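PDB 3MEZ: mannose-specific lectin 3 chain 2 from Crocus vernus, which binds mannose as one of the two chain types of a heterotetrameric bulb-type lectin and probably agglutinates trypsin-treated rabbit erythrocytes weakly. Local coordinates for the interface of chains B and A. Coordinates in Å, arbitrary orientation; residue numbers count along the deposited sequence, not the author numbering. Chains: chain A, Mannose-specific lectin 3 chain 2; chain B, Mannose-specific lectin 3 chain 1.

Contact 1: the interface of chains B and A. Residues chain B 3-4, 19, 93; chain A 4-5, 7-8.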
# COMPACT_ATOMS: atom_id res chain seq x y z
N ASN B 3 -2.12 19.99 -3.78
CA ASN B 3 -1.62 19.01 -4.71
C ASN B 3 -2.54 18.78 -5.91
O ASN B 3 -2.19 18.03 -6.77
CB ASN B 3 -1.26 17.69 -4.04
CG ASN B 3 -2.45 16.93 -3.45
OD1 ASN B 3 -3.44 17.50 -3.13
ND2 ASN B 3 -2.30 15.65 -3.26
N VAL B 4 -3.70 19.43 -5.90
CA VAL B 4 -4.72 19.33 -6.93
C VAL B 4 -5.13 20.67 -7.53
O VAL B 4 -5.23 21.60 -6.84
CB VAL B 4 -5.99 18.64 -6.40
CG1 VAL B 4 -7.08 18.66 -7.42
CG2 VAL B 4 -5.72 17.23 -6.00
N TYR B 19 3.73 19.07 -3.32
CA TYR B 19 3.58 17.80 -2.65
C TYR B 19 4.97 17.32 -2.24
O TYR B 19 5.81 17.13 -3.06
CB TYR B 19 2.84 16.75 -3.49
CG TYR B 19 2.51 15.55 -2.68
CD1 TYR B 19 1.55 15.61 -1.72
CD2 TYR B 19 3.20 14.39 -2.82
CE1 TYR B 19 1.27 14.58 -0.97
CE2 TYR B 19 2.93 13.33 -2.06
CZ TYR B 19 1.96 13.43 -1.12
OH TYR B 19 1.67 12.41 -0.35
N PRO B 93 3.07 11.70 -5.97
CA PRO B 93 4.22 11.17 -5.25
C PRO B 93 5.41 10.90 -6.15
O PRO B 93 6.50 10.78 -5.69
CB PRO B 93 3.72 9.90 -4.58
CG PRO B 93 2.43 9.70 -5.02
CD PRO B 93 1.91 10.84 -5.78
N ARG A 4 1.01 6.01 -0.48
CA ARG A 4 -0.27 6.52 -0.09
C ARG A 4 -0.28 8.05 -0.07
O ARG A 4 0.63 8.65 0.43
CB ARG A 4 -0.65 6.00 1.27
CG ARG A 4 -0.52 4.54 1.42
CD ARG A 4 -0.18 4.15 2.85
NE ARG A 4 -1.31 4.37 3.75
CZ ARG A 4 -2.54 4.03 3.44
NH1 ARG A 4 -3.55 4.25 4.26
NH2 ARG A 4 -2.75 3.48 2.27
N VAL A 5 -1.35 8.64 -0.59
CA VAL A 5 -1.64 10.06 -0.50
C VAL A 5 -2.97 10.34 0.24
O VAL A 5 -3.95 9.69 0.00
CB VAL A 5 -1.67 10.70 -1.89
CG1 VAL A 5 -1.99 12.18 -1.82
CG2 VAL A 5 -0.38 10.50 -2.59
N ASN A 7 -5.39 12.62 0.22
CA ASN A 7 -6.58 13.08 -0.46
C ASN A 7 -6.91 12.44 -1.81
O ASN A 7 -7.92 12.71 -2.35
CB ASN A 7 -6.55 14.59 -0.60
CG ASN A 7 -5.44 15.08 -1.49
OD1 ASN A 7 -4.37 14.57 -1.47
ND2 ASN A 7 -5.73 16.10 -2.26
N VAL A 8 -6.04 11.58 -2.31
CA VAL A 8 -6.15 10.98 -3.63
C VAL A 8 -5.78 9.50 -3.62
O VAL A 8 -4.82 9.16 -3.03
CB VAL A 8 -5.17 11.64 -4.57
CG1 VAL A 8 -5.20 11.03 -5.91
CG2 VAL A 8 -5.38 13.11 -4.64
O HOH W 1 2.70 10.02 -0.74
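A:Val5 and B:Tyr19 form the apolar centre of this patch, a small example of the amino-terminal segments of both chains meeting, here beside B:Tyr19 and B:Pro93. Both valine methyls sit close to the phenol end of the tyrosine, CG2 lying 3.6 Å from the hydroxyl oxygen OH of B:Tyr19. CG2 of A:Val5 also touches CG of B:Pro93 at 3.8 Å, while CG1 turns towards the amide of B:Asn3. Outward, B:Asn3 and A:Asn7 approach from opposite directions and pair amide to amide. ND2 of A:Asn7 donates to OD1 of B:Asn3 at 2.8 Å, and ND2 of B:Asn3 returns a bond of 2.9 Å to OD1 of A:Asn7. Each donor lies in the plane of the acceptor carbonyl, on a lone pair, though OD1 of B:Asn3 is slightly tilted from the amide plane of A:Asn7. The amides are turned by 30°, a nearly flat pairing that favours this orientation in both. Matching first torsions, 66° in B:Asn3 and 65° in A:Asn7, place each CG between backbone N and carbonyl carbon. At the rim a water joins the B:Tyr19 hydroxyl, from the edge of its ring, to the carbonyl O of A:Arg4. The asparagines lie in loops just ahead of strands 4-6 of chain B and 8-10 of chain A, with B:Tyr19 ending strand 16-19.

Contact 2: the interface of chains B and A. Residues chain B 96-98; chain A 109-112.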
# COMPACT_ATOMS: atom_id res chain seq x y z
N HIS B 96 5.64 14.63 -10.27
CA HIS B 96 5.22 15.11 -11.56
C HIS B 96 3.77 15.54 -11.56
O HIS B 96 3.04 15.12 -10.75
CB HIS B 96 5.49 14.07 -12.64
CG HIS B 96 6.85 14.17 -13.21
ND1 HIS B 96 7.83 13.26 -12.94
CD2 HIS B 96 7.42 15.12 -13.98
CE1 HIS B 96 8.95 13.62 -13.53
NE2 HIS B 96 8.72 14.76 -14.16
N VAL B 97 3.38 16.36 -12.51
CA VAL B 97 2.02 16.76 -12.64
C VAL B 97 1.42 16.01 -13.81
O VAL B 97 1.87 16.11 -14.91
CB VAL B 97 1.86 18.27 -12.90
CG1 VAL B 97 0.42 18.64 -13.07
CG2 VAL B 97 2.49 19.06 -11.82
N THR B 98 0.37 15.27 -13.54
CA THR B 98 -0.38 14.51 -14.51
C THR B 98 -1.84 14.99 -14.53
O THR B 98 -2.41 15.25 -13.52
CB THR B 98 -0.38 13.00 -14.20
OG1 THR B 98 0.94 12.51 -14.09
CG2 THR B 98 -1.05 12.28 -15.25
N TRP A 109 -2.02 13.66 -20.11
CA TRP A 109 -0.64 14.04 -20.32
C TRP A 109 0.07 14.19 -18.99
O TRP A 109 -0.57 14.27 -17.99
CB TRP A 109 -0.53 15.32 -21.14
CG TRP A 109 -0.97 16.55 -20.46
CD1 TRP A 109 -2.21 17.02 -20.42
CD2 TRP A 109 -0.16 17.47 -19.73
NE1 TRP A 109 -2.25 18.16 -19.71
CE2 TRP A 109 -1.00 18.48 -19.29
CE3 TRP A 109 1.19 17.54 -19.43
CZ2 TRP A 109 -0.54 19.55 -18.53
CZ3 TRP A 109 1.65 18.61 -18.71
CH2 TRP A 109 0.79 19.59 -18.26
N SER A 110 1.39 14.18 -19.01
CA SER A 110 2.22 14.34 -17.84
C SER A 110 3.48 15.17 -18.08
O SER A 110 3.97 15.24 -19.16
CB SER A 110 2.60 12.99 -17.29
OG SER A 110 3.32 13.11 -16.14
N THR A 111 3.98 15.82 -17.04
CA THR A 111 5.23 16.54 -17.12
C THR A 111 6.42 15.58 -17.22
O THR A 111 7.52 15.99 -17.46
CB THR A 111 5.44 17.47 -15.91
OG1 THR A 111 5.39 16.73 -14.72
CG2 THR A 111 4.38 18.54 -15.86
N ALA A 112 6.16 14.31 -17.05
CA ALA A 112 7.15 13.26 -16.87
C ALA A 112 8.12 12.86 -17.98
O ALA A 112 9.23 12.51 -17.68
CB ALA A 112 6.50 12.06 -16.36
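In the carboxy-terminal strand exchange typical of bulb-type lectin dimers, A:Thr111 is fastened to B:Val97 at the end of such a strand. B:Thr98 and A:Ser110 form an antiparallel bridge, beyond which the pairing passes partly to side chains. The backbone N of A:Thr111 donates to the carbonyl O of B:Val97 at 3.0 Å. In return, B:Val97 N donates to the hydroxyl OG1 of A:Thr111, also at 3.0 Å and 159° at the hydrogen, so a side chain stands in for a backbone carbonyl. Its chi1 of 58° sets OG1 between the threonine's own N and carbonyl carbon, leaving CG2 to pack on CB of B:Val97. OG of A:Ser110 meets OG1 of B:Thr98 at 3.2 Å, a long bond in which either hydroxyl could be the donor. That same OG accepts the N-H of A:Ala112 at 3.2 Å, which helps to hold the turn after the strand. The imidazole of B:His96 closes the other end: CA of A:Ala112 lies over one face, 3.5 Å from the ring centroid, displaced towards the rim. OG1 of A:Thr111 lies in the ring plane by CD2, a doubtful contact because it is modelled too close. The patch thus joins the end of strand 107-110 of chain A to the start of strand 97-100 of chain B.

Contact 3: the interface of chains B and A. Residues chain B 105, 107-108; chain A 38, 47-48, 99-101.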
# COMPACT_ATOMS: atom_id res chain seq x y z
N TRP B 105 -17.10 9.34 -12.44
CA TRP B 105 -17.96 9.01 -11.34
C TRP B 105 -17.82 10.09 -10.28
O TRP B 105 -16.78 10.63 -10.12
CB TRP B 105 -17.59 7.66 -10.75
CG TRP B 105 -18.48 7.11 -9.74
CD1 TRP B 105 -19.61 6.46 -9.97
CD2 TRP B 105 -18.30 7.11 -8.34
NE1 TRP B 105 -20.18 6.08 -8.83
CE2 TRP B 105 -19.40 6.46 -7.79
CE3 TRP B 105 -17.33 7.60 -7.50
CZ2 TRP B 105 -19.54 6.28 -6.45
CZ3 TRP B 105 -17.49 7.42 -6.18
CH2 TRP B 105 -18.57 6.77 -5.66
N THR B 107 -19.67 11.11 -6.19
CA THR B 107 -20.64 11.11 -5.15
C THR B 107 -21.47 12.43 -5.26
O THR B 107 -21.09 13.34 -5.92
CB THR B 107 -20.02 10.90 -3.77
OG1 THR B 107 -19.19 11.98 -3.46
CG2 THR B 107 -19.18 9.59 -3.72
N PRO B 108 -22.57 12.48 -4.55
CA PRO B 108 -23.50 13.59 -4.65
C PRO B 108 -23.00 14.88 -4.09
O PRO B 108 -22.21 14.88 -3.22
CB PRO B 108 -24.65 13.12 -3.77
CG PRO B 108 -24.50 11.78 -3.61
CD PRO B 108 -23.12 11.43 -3.71
N LEU A 38 -18.60 7.96 3.11
CA LEU A 38 -18.11 9.29 3.02
C LEU A 38 -18.84 10.19 4.01
O LEU A 38 -20.01 10.37 3.94
CB LEU A 38 -18.26 9.73 1.60
CG LEU A 38 -18.17 11.16 1.18
CD1 LEU A 38 -17.50 11.96 2.19
CD2 LEU A 38 -17.51 11.28 -0.10
N VAL A 47 -22.51 11.52 4.24
CA VAL A 47 -22.84 12.02 2.91
C VAL A 47 -23.23 10.99 1.84
O VAL A 47 -24.08 11.23 1.03
CB VAL A 47 -21.82 13.01 2.35
CG1 VAL A 47 -22.20 13.43 0.98
CG2 VAL A 47 -21.74 14.22 3.21
N TRP A 48 -22.52 9.88 1.82
CA TRP A 48 -22.74 8.79 0.88
C TRP A 48 -22.19 7.53 1.50
O TRP A 48 -21.28 7.60 2.27
CB TRP A 48 -21.98 9.08 -0.40
CG TRP A 48 -22.09 8.10 -1.45
CD1 TRP A 48 -22.98 8.10 -2.44
CD2 TRP A 48 -21.25 6.97 -1.67
NE1 TRP A 48 -22.78 7.06 -3.26
CE2 TRP A 48 -21.72 6.34 -2.80
CE3 TRP A 48 -20.17 6.43 -1.01
CZ2 TRP A 48 -21.14 5.20 -3.29
CZ3 TRP A 48 -19.60 5.31 -1.48
CH2 TRP A 48 -20.08 4.69 -2.61
N GLY A 99 -16.60 18.43 -0.94
CA GLY A 99 -17.24 17.29 -0.36
C GLY A 99 -17.59 16.10 -1.25
O GLY A 99 -18.19 15.18 -0.84
N GLN A 100 -17.18 16.14 -2.49
CA GLN A 100 -17.46 15.07 -3.41
C GLN A 100 -16.23 14.25 -3.61
O GLN A 100 -15.17 14.77 -3.69
CB GLN A 100 -17.89 15.59 -4.78
CG GLN A 100 -19.22 16.15 -4.83
CD GLN A 100 -19.52 16.84 -6.08
OE1 GLN A 100 -19.51 16.27 -7.13
NE2 GLN A 100 -19.81 18.09 -5.96
N ALA A 101 -16.42 12.95 -3.72
CA ALA A 101 -15.41 12.04 -4.18
C ALA A 101 -15.64 11.80 -5.65
O ALA A 101 -16.69 11.39 -6.02
CB ALA A 101 -15.45 10.78 -3.43
O HOH W 2 -20.46 13.28 -1.60
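B:Trp105 and A:Trp48 meet at the apolar centre, a worked case of aromatic residues joining a swapped strand to its host. They approach from opposite directions with planes 82° apart, and the six-membered ring of B:Trp105 presents its CZ2-CH2 edge to a face of the A:Trp48 ring. CZ2 of B:Trp105 lies 3.7 Å from CZ2 of A:Trp48. The methyl CG2 of B:Thr107 also rests above the A:Trp48 ring plane, 3.9 Å from CD2, and B:Pro108 adds its CD at 3.6 Å from CD1 of the indole. A:Trp48 is thus contacted by several residues of the carboxy-terminal segment of chain B. Towards the rim, B:Thr107 pairs with A:Ala101 through two fairly straight bonds. Its N donates to the A:Ala101 carbonyl O at 3.0 Å, from within the carbonyl plane, and its hydroxyl OG1 accepts the A:Ala101 N-H at 2.9 Å. With chi1 at 65°, OG1 turns to that N-H while CG2 is left for the tryptophan. A water then links OG1 to the carbonyls of B:Pro108 and A:Gly99. The carboxy-terminal segment of chain B, strand 103-106 with the two residues B:Thr107 and B:Pro108, lies against chain A between the start of strand 101-104 and strand 48-49.

Contact 4: the interface of chains B and A. Residues chain B 4, 6, 87-88; chain A 94, 96, 104.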
# COMPACT_ATOMS: atom_id res chain seq x y z
N VAL B 4 -3.70 19.43 -5.90
CA VAL B 4 -4.72 19.33 -6.93
C VAL B 4 -5.13 20.67 -7.53
O VAL B 4 -5.23 21.60 -6.84
CB VAL B 4 -5.99 18.64 -6.40
CG1 VAL B 4 -7.08 18.66 -7.42
CG2 VAL B 4 -5.72 17.23 -6.00
N LEU B 6 -8.20 21.73 -10.24
CA LEU B 6 -9.35 21.37 -11.03
C LEU B 6 -9.72 22.38 -12.15
O LEU B 6 -9.43 23.55 -12.07
CB LEU B 6 -10.55 21.18 -10.14
CG LEU B 6 -10.46 20.22 -8.97
CD1 LEU B 6 -11.70 20.24 -8.18
CD2 LEU B 6 -10.18 18.88 -9.49
N TYR B 87 -11.68 18.19 -15.68
CA TYR B 87 -10.38 17.56 -15.60
C TYR B 87 -9.68 17.88 -14.25
O TYR B 87 -10.08 18.77 -13.57
CB TYR B 87 -9.53 17.97 -16.78
CG TYR B 87 -9.97 17.36 -18.10
CD1 TYR B 87 -11.04 17.85 -18.79
CD2 TYR B 87 -9.34 16.28 -18.62
CE1 TYR B 87 -11.44 17.31 -19.95
CE2 TYR B 87 -9.73 15.73 -19.77
CZ TYR B 87 -10.80 16.24 -20.45
OH TYR B 87 -11.19 15.66 -21.61
N ALA B 88 -8.69 17.10 -13.88
CA ALA B 88 -7.91 17.34 -12.68
C ALA B 88 -6.41 17.21 -12.92
O ALA B 88 -6.00 16.28 -13.52
CB ALA B 88 -8.32 16.44 -11.62
N ILE A 94 -10.28 11.47 -6.28
CA ILE A 94 -9.97 12.60 -5.46
C ILE A 94 -11.08 12.92 -4.46
O ILE A 94 -12.19 13.08 -4.81
CB ILE A 94 -9.72 13.85 -6.31
CG1 ILE A 94 -8.66 13.61 -7.37
CG2 ILE A 94 -9.31 14.99 -5.48
CD1 ILE A 94 -8.51 14.66 -8.30
N GLN A 96 -12.45 15.71 -2.87
CA GLN A 96 -12.41 17.14 -3.08
C GLN A 96 -12.88 18.03 -1.92
O GLN A 96 -13.67 17.66 -1.13
CB GLN A 96 -13.16 17.53 -4.36
CG GLN A 96 -12.89 16.71 -5.54
CD GLN A 96 -13.61 17.15 -6.77
OE1 GLN A 96 -14.61 17.82 -6.69
NE2 GLN A 96 -13.12 16.75 -7.89
N TYR A 104 -11.50 10.67 -11.90
CA TYR A 104 -11.09 11.26 -13.13
C TYR A 104 -10.09 10.38 -13.89
O TYR A 104 -9.13 9.90 -13.35
CB TYR A 104 -10.39 12.61 -12.91
CG TYR A 104 -11.16 13.72 -12.25
CD1 TYR A 104 -11.18 13.88 -10.90
CD2 TYR A 104 -11.83 14.66 -12.99
CE1 TYR A 104 -11.85 14.90 -10.32
CE2 TYR A 104 -12.49 15.66 -12.44
CZ TYR A 104 -12.52 15.80 -11.10
OH TYR A 104 -13.18 16.84 -10.58
O HOH W 3 -12.57 19.18 -12.28
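The chi1 of B:Leu6, -54°, places its CG opposite the carbonyl carbon and directs the branched end of the side chain towards A:Gln96 and A:Tyr104, whose own first torsions (-45° and -61°) are of the same kind. The two chain A residues are the first and last positions of a degenerate copy of the QXDXNXVXY mannose-binding signature of bulb-type lectins. Extended beyond CG, A:Gln96 carries its amide across the leucine, CD1 of B:Leu6 lying 3.8 Å from NE2 of A:Gln96. The leucine's other methyl, CD2, meets the phenol oxygen OH of A:Tyr104 at 3.8 Å, the two side chains running at about a right angle. Within chain A, NE2 of A:Gln96 donates to that OH at 2.7 Å from the edge of the tyrosine ring, with the oxygen in the plane of the amide. This bond ties the first-shell pair together and limits rotation of the amide that B:Leu6 packs on. CB of B:Ala88 sits over the centre of one face of the A:Tyr104 ring, 3.9 Å from its centroid. The same methyl touches CD1 of A:Ile94 at 3.8 Å, so it fits into the corner formed by the ring and the end of the isoleucine, with B:Val4 adding looser cover near A:Ile94. A water bridges the two chains at the polar side, 2.8 Å from the carbonyl O of B:Tyr87 and 3.0 Å from OH of A:Tyr104.

Contact 4 occupies the middle of the chain A and chain B interface, its C-alpha centre about 11 Å from that of contact 1, 13 Å from contact 3 and 14 Å from contact 2. Contacts 2 and 3 are the outer fastenings, about 26 Å apart, one for each exchanged carboxy-terminal segment. Contact 1 shares B:Val4 with contact 4, and strand 101-104 of chain A serves both contacts 3 and 4. Reciprocal exchange at the ends, with contact 4 between them and contact 1 to one side, suits the domain 1/domain 2 heterodimer, two of which build the heterotetramer.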